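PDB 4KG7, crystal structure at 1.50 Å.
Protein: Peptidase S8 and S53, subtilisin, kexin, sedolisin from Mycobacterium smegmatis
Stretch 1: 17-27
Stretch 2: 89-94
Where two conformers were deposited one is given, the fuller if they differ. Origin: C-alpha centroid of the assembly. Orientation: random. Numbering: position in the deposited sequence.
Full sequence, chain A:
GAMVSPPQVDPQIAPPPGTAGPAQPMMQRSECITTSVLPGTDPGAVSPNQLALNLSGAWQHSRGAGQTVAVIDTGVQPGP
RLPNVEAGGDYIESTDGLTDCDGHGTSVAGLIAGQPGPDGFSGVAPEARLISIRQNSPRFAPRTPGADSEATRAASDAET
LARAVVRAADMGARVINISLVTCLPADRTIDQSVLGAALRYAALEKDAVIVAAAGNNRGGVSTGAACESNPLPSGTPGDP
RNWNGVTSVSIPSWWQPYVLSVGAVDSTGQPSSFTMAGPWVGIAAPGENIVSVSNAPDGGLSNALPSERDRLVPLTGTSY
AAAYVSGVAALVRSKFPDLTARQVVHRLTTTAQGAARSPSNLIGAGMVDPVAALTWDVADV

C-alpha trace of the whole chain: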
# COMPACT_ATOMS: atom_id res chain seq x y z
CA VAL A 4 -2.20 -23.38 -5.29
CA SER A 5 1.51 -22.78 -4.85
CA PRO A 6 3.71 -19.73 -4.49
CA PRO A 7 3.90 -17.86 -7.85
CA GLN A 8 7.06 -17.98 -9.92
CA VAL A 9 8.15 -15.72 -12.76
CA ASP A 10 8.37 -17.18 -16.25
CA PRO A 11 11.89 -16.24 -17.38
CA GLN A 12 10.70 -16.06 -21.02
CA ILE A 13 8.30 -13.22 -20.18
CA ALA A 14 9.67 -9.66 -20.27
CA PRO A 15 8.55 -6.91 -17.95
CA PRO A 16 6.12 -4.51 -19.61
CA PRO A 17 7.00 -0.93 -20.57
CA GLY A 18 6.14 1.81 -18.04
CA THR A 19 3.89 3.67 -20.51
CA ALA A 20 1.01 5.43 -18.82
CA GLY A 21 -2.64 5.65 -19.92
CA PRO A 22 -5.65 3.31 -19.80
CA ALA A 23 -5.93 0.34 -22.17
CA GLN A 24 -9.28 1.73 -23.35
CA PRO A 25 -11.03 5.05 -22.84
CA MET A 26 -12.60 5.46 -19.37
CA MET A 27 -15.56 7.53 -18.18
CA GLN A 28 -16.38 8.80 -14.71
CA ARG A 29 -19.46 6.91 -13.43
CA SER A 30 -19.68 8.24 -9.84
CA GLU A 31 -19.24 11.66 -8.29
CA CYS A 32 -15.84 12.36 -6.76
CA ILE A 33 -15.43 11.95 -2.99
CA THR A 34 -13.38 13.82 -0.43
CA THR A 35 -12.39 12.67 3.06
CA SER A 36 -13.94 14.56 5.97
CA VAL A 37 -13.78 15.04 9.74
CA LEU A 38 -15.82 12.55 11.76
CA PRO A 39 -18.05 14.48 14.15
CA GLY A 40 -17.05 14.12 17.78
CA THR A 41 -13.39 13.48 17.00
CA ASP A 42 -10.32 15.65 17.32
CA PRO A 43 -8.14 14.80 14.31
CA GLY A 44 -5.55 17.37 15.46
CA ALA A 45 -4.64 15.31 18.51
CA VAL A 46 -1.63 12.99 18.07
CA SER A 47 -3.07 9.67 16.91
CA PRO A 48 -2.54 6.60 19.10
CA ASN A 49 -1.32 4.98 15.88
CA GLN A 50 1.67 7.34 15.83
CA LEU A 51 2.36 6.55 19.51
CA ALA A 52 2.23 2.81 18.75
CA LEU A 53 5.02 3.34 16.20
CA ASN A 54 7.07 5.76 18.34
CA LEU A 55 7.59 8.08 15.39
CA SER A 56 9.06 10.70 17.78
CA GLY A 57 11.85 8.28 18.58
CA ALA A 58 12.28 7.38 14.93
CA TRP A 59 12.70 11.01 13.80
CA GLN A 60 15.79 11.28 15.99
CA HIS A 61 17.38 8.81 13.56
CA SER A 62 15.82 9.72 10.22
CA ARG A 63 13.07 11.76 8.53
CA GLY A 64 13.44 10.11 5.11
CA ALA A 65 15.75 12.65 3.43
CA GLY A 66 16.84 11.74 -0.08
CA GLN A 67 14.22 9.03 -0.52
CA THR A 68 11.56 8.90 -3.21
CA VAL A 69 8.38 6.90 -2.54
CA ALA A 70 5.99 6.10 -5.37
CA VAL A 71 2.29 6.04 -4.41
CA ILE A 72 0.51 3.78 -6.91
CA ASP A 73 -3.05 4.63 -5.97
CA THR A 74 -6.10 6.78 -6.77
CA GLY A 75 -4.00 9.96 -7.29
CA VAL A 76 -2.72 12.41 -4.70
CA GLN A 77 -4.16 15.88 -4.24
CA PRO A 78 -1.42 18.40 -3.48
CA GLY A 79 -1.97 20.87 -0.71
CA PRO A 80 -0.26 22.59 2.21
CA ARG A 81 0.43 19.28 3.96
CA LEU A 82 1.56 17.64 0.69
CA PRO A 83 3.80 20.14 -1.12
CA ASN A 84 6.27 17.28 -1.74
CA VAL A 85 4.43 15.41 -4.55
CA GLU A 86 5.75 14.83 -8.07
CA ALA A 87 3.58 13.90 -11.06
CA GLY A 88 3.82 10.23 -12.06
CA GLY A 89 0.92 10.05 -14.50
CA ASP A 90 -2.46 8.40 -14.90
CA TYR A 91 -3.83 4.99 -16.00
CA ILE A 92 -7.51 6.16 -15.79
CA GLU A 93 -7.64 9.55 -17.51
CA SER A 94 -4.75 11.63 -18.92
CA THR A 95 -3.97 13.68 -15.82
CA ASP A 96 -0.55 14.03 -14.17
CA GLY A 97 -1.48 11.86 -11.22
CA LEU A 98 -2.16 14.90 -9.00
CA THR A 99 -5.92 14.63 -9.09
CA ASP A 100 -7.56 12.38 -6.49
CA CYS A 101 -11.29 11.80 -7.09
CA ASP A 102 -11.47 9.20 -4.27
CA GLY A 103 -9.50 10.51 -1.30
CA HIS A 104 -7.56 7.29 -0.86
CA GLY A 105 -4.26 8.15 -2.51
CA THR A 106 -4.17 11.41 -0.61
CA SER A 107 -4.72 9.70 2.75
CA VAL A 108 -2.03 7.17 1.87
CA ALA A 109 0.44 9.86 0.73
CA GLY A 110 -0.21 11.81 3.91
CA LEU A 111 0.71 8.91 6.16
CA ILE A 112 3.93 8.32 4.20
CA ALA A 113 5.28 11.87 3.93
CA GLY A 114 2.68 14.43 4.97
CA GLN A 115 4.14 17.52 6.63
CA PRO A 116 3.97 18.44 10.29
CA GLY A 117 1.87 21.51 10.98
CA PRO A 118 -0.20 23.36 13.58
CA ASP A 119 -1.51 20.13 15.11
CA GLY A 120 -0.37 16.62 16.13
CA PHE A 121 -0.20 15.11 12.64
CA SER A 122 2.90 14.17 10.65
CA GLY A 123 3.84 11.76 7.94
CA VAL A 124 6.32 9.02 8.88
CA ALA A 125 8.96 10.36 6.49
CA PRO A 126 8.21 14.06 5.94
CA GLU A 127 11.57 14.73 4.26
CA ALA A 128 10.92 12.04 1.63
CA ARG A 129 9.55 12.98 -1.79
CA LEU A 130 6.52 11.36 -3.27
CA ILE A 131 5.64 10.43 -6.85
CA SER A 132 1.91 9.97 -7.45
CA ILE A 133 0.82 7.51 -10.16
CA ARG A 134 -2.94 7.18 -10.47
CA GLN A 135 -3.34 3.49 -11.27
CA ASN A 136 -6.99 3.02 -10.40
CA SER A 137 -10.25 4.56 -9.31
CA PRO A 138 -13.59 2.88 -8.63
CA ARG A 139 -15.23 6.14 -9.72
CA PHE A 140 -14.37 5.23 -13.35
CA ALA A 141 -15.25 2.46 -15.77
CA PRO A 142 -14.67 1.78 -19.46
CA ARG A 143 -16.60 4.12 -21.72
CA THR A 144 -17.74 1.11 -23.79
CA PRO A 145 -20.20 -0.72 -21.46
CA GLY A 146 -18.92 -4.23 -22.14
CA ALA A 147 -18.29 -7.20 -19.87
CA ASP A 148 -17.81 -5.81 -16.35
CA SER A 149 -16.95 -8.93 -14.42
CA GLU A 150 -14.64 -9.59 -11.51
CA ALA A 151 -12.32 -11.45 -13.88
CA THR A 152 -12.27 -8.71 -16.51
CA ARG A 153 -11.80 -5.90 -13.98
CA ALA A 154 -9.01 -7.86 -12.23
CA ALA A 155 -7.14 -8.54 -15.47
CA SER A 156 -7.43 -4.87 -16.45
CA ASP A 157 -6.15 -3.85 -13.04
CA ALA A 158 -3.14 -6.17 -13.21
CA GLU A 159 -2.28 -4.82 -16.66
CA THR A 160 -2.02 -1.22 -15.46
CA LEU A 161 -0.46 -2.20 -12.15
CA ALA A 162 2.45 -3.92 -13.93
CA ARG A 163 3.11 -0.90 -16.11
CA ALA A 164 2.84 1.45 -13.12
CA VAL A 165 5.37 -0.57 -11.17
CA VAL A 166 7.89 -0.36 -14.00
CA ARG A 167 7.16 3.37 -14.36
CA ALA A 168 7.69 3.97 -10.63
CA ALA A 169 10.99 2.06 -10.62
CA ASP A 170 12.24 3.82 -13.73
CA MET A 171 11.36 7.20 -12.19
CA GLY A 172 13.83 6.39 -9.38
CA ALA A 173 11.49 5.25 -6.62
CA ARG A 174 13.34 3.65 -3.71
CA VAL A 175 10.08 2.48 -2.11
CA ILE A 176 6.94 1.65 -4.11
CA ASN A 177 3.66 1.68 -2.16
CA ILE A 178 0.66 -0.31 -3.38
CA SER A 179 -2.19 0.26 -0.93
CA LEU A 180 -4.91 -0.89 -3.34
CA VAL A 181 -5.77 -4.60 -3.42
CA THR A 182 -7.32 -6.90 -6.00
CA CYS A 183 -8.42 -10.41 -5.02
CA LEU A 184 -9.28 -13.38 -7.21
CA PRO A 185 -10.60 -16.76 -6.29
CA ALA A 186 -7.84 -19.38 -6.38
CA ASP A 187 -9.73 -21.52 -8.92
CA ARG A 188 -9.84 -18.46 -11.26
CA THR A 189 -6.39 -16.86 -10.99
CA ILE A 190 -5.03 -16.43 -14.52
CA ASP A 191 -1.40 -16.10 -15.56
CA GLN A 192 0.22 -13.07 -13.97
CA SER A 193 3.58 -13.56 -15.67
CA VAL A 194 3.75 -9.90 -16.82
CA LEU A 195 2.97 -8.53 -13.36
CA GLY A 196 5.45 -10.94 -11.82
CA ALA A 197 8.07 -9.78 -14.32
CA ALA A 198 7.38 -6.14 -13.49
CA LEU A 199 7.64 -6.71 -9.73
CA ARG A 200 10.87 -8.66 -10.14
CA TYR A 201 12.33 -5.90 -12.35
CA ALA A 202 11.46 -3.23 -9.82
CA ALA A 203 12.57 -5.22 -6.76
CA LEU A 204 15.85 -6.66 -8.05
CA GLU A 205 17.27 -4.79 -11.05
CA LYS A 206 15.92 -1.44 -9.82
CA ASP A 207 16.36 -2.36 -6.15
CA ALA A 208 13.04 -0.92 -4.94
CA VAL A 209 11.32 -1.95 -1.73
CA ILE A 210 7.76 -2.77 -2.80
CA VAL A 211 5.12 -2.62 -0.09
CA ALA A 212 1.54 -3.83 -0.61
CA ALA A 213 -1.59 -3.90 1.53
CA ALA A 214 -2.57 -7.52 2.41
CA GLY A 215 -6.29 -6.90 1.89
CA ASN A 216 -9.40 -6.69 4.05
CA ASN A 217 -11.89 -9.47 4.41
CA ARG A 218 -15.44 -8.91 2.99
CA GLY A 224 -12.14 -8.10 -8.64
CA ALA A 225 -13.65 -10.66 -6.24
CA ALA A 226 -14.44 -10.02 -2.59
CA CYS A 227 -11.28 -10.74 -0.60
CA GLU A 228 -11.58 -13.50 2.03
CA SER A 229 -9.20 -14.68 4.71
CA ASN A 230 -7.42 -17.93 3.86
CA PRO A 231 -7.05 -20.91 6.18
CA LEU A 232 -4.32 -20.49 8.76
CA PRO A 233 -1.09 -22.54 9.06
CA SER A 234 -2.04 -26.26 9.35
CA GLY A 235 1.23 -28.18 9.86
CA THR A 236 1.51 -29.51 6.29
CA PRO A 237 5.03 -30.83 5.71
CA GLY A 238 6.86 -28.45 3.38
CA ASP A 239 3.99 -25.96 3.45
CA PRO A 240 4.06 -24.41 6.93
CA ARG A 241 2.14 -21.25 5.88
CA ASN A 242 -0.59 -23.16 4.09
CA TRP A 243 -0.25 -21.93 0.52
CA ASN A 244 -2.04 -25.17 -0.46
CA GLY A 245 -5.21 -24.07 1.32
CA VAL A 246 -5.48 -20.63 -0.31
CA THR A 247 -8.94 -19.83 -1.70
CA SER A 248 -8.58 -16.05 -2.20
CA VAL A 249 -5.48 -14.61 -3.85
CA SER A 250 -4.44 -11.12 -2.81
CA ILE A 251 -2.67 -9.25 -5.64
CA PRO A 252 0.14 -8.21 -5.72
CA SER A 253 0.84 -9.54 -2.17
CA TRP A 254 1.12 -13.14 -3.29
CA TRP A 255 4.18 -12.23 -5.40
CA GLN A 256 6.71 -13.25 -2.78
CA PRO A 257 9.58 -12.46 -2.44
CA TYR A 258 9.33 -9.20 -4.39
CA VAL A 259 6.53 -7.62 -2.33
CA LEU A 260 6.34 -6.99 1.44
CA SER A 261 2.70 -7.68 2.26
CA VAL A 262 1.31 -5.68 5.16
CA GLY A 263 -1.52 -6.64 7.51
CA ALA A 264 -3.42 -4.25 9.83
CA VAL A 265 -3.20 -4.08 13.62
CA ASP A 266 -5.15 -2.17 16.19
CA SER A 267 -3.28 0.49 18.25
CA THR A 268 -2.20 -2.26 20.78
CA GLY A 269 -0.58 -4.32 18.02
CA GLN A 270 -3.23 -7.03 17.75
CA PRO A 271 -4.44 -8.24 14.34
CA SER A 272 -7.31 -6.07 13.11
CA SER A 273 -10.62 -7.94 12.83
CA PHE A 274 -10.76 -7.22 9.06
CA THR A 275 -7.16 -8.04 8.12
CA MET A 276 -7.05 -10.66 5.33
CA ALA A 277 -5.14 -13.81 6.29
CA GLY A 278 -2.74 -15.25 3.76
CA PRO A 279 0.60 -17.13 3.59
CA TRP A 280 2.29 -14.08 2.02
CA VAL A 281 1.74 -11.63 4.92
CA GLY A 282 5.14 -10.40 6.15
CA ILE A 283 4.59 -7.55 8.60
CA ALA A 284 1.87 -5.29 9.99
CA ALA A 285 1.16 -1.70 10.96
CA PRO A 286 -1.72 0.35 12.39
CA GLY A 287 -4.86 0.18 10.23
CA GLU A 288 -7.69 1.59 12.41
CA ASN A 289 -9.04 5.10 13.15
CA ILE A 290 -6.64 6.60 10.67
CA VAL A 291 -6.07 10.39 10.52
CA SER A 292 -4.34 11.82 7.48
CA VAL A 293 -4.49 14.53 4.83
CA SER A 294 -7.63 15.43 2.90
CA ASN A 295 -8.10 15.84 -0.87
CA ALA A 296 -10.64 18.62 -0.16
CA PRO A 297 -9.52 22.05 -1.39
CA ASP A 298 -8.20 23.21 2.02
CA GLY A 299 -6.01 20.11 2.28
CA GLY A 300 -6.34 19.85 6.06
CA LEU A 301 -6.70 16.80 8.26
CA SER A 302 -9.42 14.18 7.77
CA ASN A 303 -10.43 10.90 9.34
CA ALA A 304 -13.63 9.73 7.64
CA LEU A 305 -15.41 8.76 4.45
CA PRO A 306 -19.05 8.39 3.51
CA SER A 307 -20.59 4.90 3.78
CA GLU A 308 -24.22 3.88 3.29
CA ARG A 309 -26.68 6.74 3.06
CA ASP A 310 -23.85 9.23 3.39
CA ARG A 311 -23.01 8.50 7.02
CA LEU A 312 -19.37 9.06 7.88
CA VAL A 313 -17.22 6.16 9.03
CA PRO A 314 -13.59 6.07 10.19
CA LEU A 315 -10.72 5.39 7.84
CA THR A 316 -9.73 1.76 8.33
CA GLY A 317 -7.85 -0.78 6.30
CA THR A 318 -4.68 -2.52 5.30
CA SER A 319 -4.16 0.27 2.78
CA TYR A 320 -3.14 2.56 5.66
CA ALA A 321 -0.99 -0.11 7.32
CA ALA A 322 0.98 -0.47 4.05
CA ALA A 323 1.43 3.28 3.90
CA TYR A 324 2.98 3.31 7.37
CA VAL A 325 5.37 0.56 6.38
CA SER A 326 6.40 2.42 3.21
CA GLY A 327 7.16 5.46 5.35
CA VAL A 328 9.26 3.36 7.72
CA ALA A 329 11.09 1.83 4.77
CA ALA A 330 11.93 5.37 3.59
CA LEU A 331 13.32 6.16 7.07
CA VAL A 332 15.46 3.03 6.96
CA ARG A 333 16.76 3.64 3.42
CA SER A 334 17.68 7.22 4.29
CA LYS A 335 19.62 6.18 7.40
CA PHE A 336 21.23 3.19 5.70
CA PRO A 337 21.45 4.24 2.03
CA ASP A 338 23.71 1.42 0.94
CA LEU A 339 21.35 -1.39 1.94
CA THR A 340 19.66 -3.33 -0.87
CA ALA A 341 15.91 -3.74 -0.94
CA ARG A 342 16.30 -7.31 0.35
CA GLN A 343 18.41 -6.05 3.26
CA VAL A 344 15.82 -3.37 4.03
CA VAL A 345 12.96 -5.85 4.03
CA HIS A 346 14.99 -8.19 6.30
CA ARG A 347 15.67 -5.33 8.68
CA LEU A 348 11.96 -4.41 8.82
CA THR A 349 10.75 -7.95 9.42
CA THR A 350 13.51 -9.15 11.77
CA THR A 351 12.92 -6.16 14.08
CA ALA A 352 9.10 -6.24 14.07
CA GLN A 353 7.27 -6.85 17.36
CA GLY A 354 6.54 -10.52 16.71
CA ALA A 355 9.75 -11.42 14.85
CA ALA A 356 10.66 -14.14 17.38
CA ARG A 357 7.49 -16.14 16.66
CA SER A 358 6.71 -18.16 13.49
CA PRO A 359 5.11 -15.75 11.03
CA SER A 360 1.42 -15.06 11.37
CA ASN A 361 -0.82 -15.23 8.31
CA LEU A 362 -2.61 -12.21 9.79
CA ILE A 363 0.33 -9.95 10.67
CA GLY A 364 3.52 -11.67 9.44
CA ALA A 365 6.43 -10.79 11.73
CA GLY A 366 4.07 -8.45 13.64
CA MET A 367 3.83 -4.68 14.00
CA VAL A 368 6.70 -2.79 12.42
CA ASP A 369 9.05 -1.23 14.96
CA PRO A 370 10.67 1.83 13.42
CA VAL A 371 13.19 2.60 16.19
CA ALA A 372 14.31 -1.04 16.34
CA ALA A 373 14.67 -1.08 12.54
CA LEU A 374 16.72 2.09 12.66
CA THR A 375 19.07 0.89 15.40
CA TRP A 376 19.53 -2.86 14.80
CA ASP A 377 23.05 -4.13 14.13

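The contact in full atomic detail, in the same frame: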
# COMPACT_ATOMS: atom_id res chain seq x y z
N PRO A 17 6.61 -2.34 -20.64
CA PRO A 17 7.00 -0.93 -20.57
C PRO A 17 6.26 -0.18 -19.45
O PRO A 17 5.22 -0.66 -18.96
CB PRO A 17 6.59 -0.40 -21.94
CG PRO A 17 5.42 -1.23 -22.33
CD PRO A 17 5.75 -2.61 -21.80
N GLY A 18 6.79 0.97 -19.03
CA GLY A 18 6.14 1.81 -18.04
C GLY A 18 5.24 2.92 -18.61
O GLY A 18 4.92 3.86 -17.92
N THR A 19 4.82 2.78 -19.85
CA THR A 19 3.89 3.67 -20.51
C THR A 19 2.69 3.89 -19.63
O THR A 19 2.19 2.94 -19.00
CB THR A 19 3.40 3.02 -21.84
OG1 THR A 19 4.55 2.58 -22.59
CG2 THR A 19 2.57 3.96 -22.70
N ALA A 20 2.22 5.13 -19.57
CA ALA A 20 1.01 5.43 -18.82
C ALA A 20 -0.22 5.30 -19.73
O ALA A 20 -0.12 4.90 -20.87
CB ALA A 20 1.11 6.81 -18.19
N GLY A 21 -1.39 5.63 -19.17
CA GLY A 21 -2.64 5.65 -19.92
C GLY A 21 -3.46 4.37 -19.78
O GLY A 21 -2.93 3.29 -19.63
N PRO A 22 -4.79 4.50 -19.87
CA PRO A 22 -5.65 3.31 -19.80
C PRO A 22 -5.57 2.49 -21.09
O PRO A 22 -5.23 3.04 -22.13
CB PRO A 22 -7.04 3.93 -19.63
CG PRO A 22 -6.94 5.19 -20.39
CD PRO A 22 -5.58 5.73 -20.01
N ALA A 23 -5.94 1.22 -21.01
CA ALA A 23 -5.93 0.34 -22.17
C ALA A 23 -7.06 0.67 -23.13
O ALA A 23 -6.95 0.46 -24.34
CB ALA A 23 -6.00 -1.11 -21.73
N GLN A 24 -8.17 1.19 -22.57
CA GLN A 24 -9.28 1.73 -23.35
C GLN A 24 -9.82 2.98 -22.67
O GLN A 24 -9.58 3.19 -21.48
CB GLN A 24 -10.41 0.71 -23.56
CG GLN A 24 -11.05 0.17 -22.31
CD GLN A 24 -12.20 -0.80 -22.59
OE1 GLN A 24 -12.97 -0.65 -23.54
NE2 GLN A 24 -12.32 -1.81 -21.73
N PRO A 25 -10.50 3.83 -23.43
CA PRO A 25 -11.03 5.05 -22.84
C PRO A 25 -11.96 4.77 -21.65
O PRO A 25 -12.73 3.82 -21.68
CB PRO A 25 -11.77 5.69 -24.00
CG PRO A 25 -11.01 5.23 -25.21
CD PRO A 25 -10.71 3.79 -24.89
N MET A 26 -11.84 5.61 -20.62
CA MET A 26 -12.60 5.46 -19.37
C MET A 26 -13.53 6.65 -19.22
O MET A 26 -13.28 7.73 -19.77
CB MET A 26 -11.64 5.40 -18.18
CG MET A 26 -10.58 4.32 -18.31
SD MET A 26 -11.28 2.66 -18.26
CE MET A 26 -11.45 2.47 -16.49
N MET A 27 -14.62 6.45 -18.48
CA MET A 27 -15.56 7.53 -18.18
C MET A 27 -15.84 7.52 -16.69
O MET A 27 -15.84 6.47 -16.07
CB MET A 27 -16.87 7.40 -19.00
CG MET A 27 -17.96 6.52 -18.42
SD MET A 27 -19.43 6.36 -19.49
CE MET A 27 -20.43 7.72 -18.88
N GLY A 89 1.81 10.42 -13.42
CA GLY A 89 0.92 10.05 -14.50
C GLY A 89 -0.34 9.31 -14.07
O GLY A 89 -0.63 9.19 -12.88
N ASP A 90 -1.07 8.80 -15.08
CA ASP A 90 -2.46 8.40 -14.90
C ASP A 90 -2.75 7.20 -15.83
O ASP A 90 -2.42 7.23 -17.02
CB ASP A 90 -3.33 9.61 -15.24
CG ASP A 90 -4.79 9.47 -14.84
OD1 ASP A 90 -5.23 8.41 -14.37
OD2 ASP A 90 -5.54 10.47 -15.03
N TYR A 91 -3.40 6.19 -15.27
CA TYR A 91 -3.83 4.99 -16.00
C TYR A 91 -5.36 4.96 -16.13
O TYR A 91 -5.90 3.98 -16.63
CB TYR A 91 -3.35 3.71 -15.28
CG TYR A 91 -1.87 3.55 -15.47
CD1 TYR A 91 -0.96 4.26 -14.66
CD2 TYR A 91 -1.36 2.78 -16.49
CE1 TYR A 91 0.41 4.15 -14.86
CE2 TYR A 91 0.00 2.67 -16.69
CZ TYR A 91 0.88 3.35 -15.87
OH TYR A 91 2.25 3.27 -16.08
N ILE A 92 -6.03 6.06 -15.75
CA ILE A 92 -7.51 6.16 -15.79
C ILE A 92 -7.92 7.23 -16.80
O ILE A 92 -8.54 6.91 -17.81
CB ILE A 92 -8.09 6.45 -14.39
CG1 ILE A 92 -7.80 5.29 -13.42
CG2 ILE A 92 -9.58 6.66 -14.50
CD1 ILE A 92 -8.52 3.99 -13.71
N GLU A 93 -7.52 8.47 -16.55
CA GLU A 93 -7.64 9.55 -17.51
C GLU A 93 -6.24 9.91 -18.01
O GLU A 93 -5.35 9.06 -18.00
CB GLU A 93 -8.36 10.76 -16.89
CG GLU A 93 -9.75 10.46 -16.32
CD GLU A 93 -10.41 11.69 -15.74
OE1 GLU A 93 -9.89 12.23 -14.75
OE2 GLU A 93 -11.46 12.11 -16.28
N SER A 94 -6.04 11.17 -18.39
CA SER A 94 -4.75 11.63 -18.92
C SER A 94 -4.17 12.74 -18.06
O SER A 94 -3.42 13.62 -18.55
CB SER A 94 -4.90 12.10 -20.37
OG SER A 94 -5.88 13.12 -20.50
O HOH W 1 -9.77 7.65 -20.26
O HOH W 2 -12.98 10.91 -18.40

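Residues 17-27, loop until the strand at Met-26 and Met-27, meet the end of a strand (Gly-89, Asp-90) and the loop that follows it, burying 379 Å² in all, and Tyr-91 is the centre of the contact. Its CA-to-CB bond points sideways, but chi1 of -73° (m) and chi2 of 81° lay the ring along the backbone of Thr-19 to Gly-21. There Tyr-91 OH donates to Thr-19 O at 2.9 Å, and Gly-21 N and the CB of Ala-20 lie over one face of the ring. Ala-20 CA comes within 3.6 Å of Tyr-91 CZ, and its small side chain packs there too, CB to CZ 4.2 Å. Tyr-91 thus joins an apolar surface to a polar tip and has more of its own surface covered by the other stretch (90 Å²) than any other residue here. Over that face, Gly-21 N also donates to Asp-90 O (2.9 Å, 136° at the hydrogen), a main-chain bond. Gly-21 has phi/psi of 96/150, where a CB would jam against the preceding carbonyl, so glycine fits; Gly-89, at 97/-171, meets the same constraint.

Pro-22 has no NH to offer, and its ring instead packs on carbonyls, CB 3.2 Å from Tyr-91 O and CG 3.5 Å from Ile-92 O. Asp-90 serves the turn itself: with chi1 at -168° (t), OD1 accepts from Ile-92 N at 2.8 Å and, weakly, from Glu-93 N at 3.2 Å, bonds that close the side chain back on its own loop.

The CA-to-CB bond of Met-26 points toward stretch 2. Its chi1 of -54° (m) puts Met-26 CG 3.3 Å from Ile-92 O; with chi2 (-67°) and chi3 (-81°) also m, Met-26 CE ends 4.3 Å from Ile-92 CD1, although the CA-to-CB bond of Ile-92 points away. Water 1 bridges the backbones, donating to Ile-92 O (2.8 Å) and accepting from Met-26 N (2.9 Å). Water 2 donates to Glu-93 OE2 at 2.9 Å and only weakly to Met-26 O at 3.5 Å.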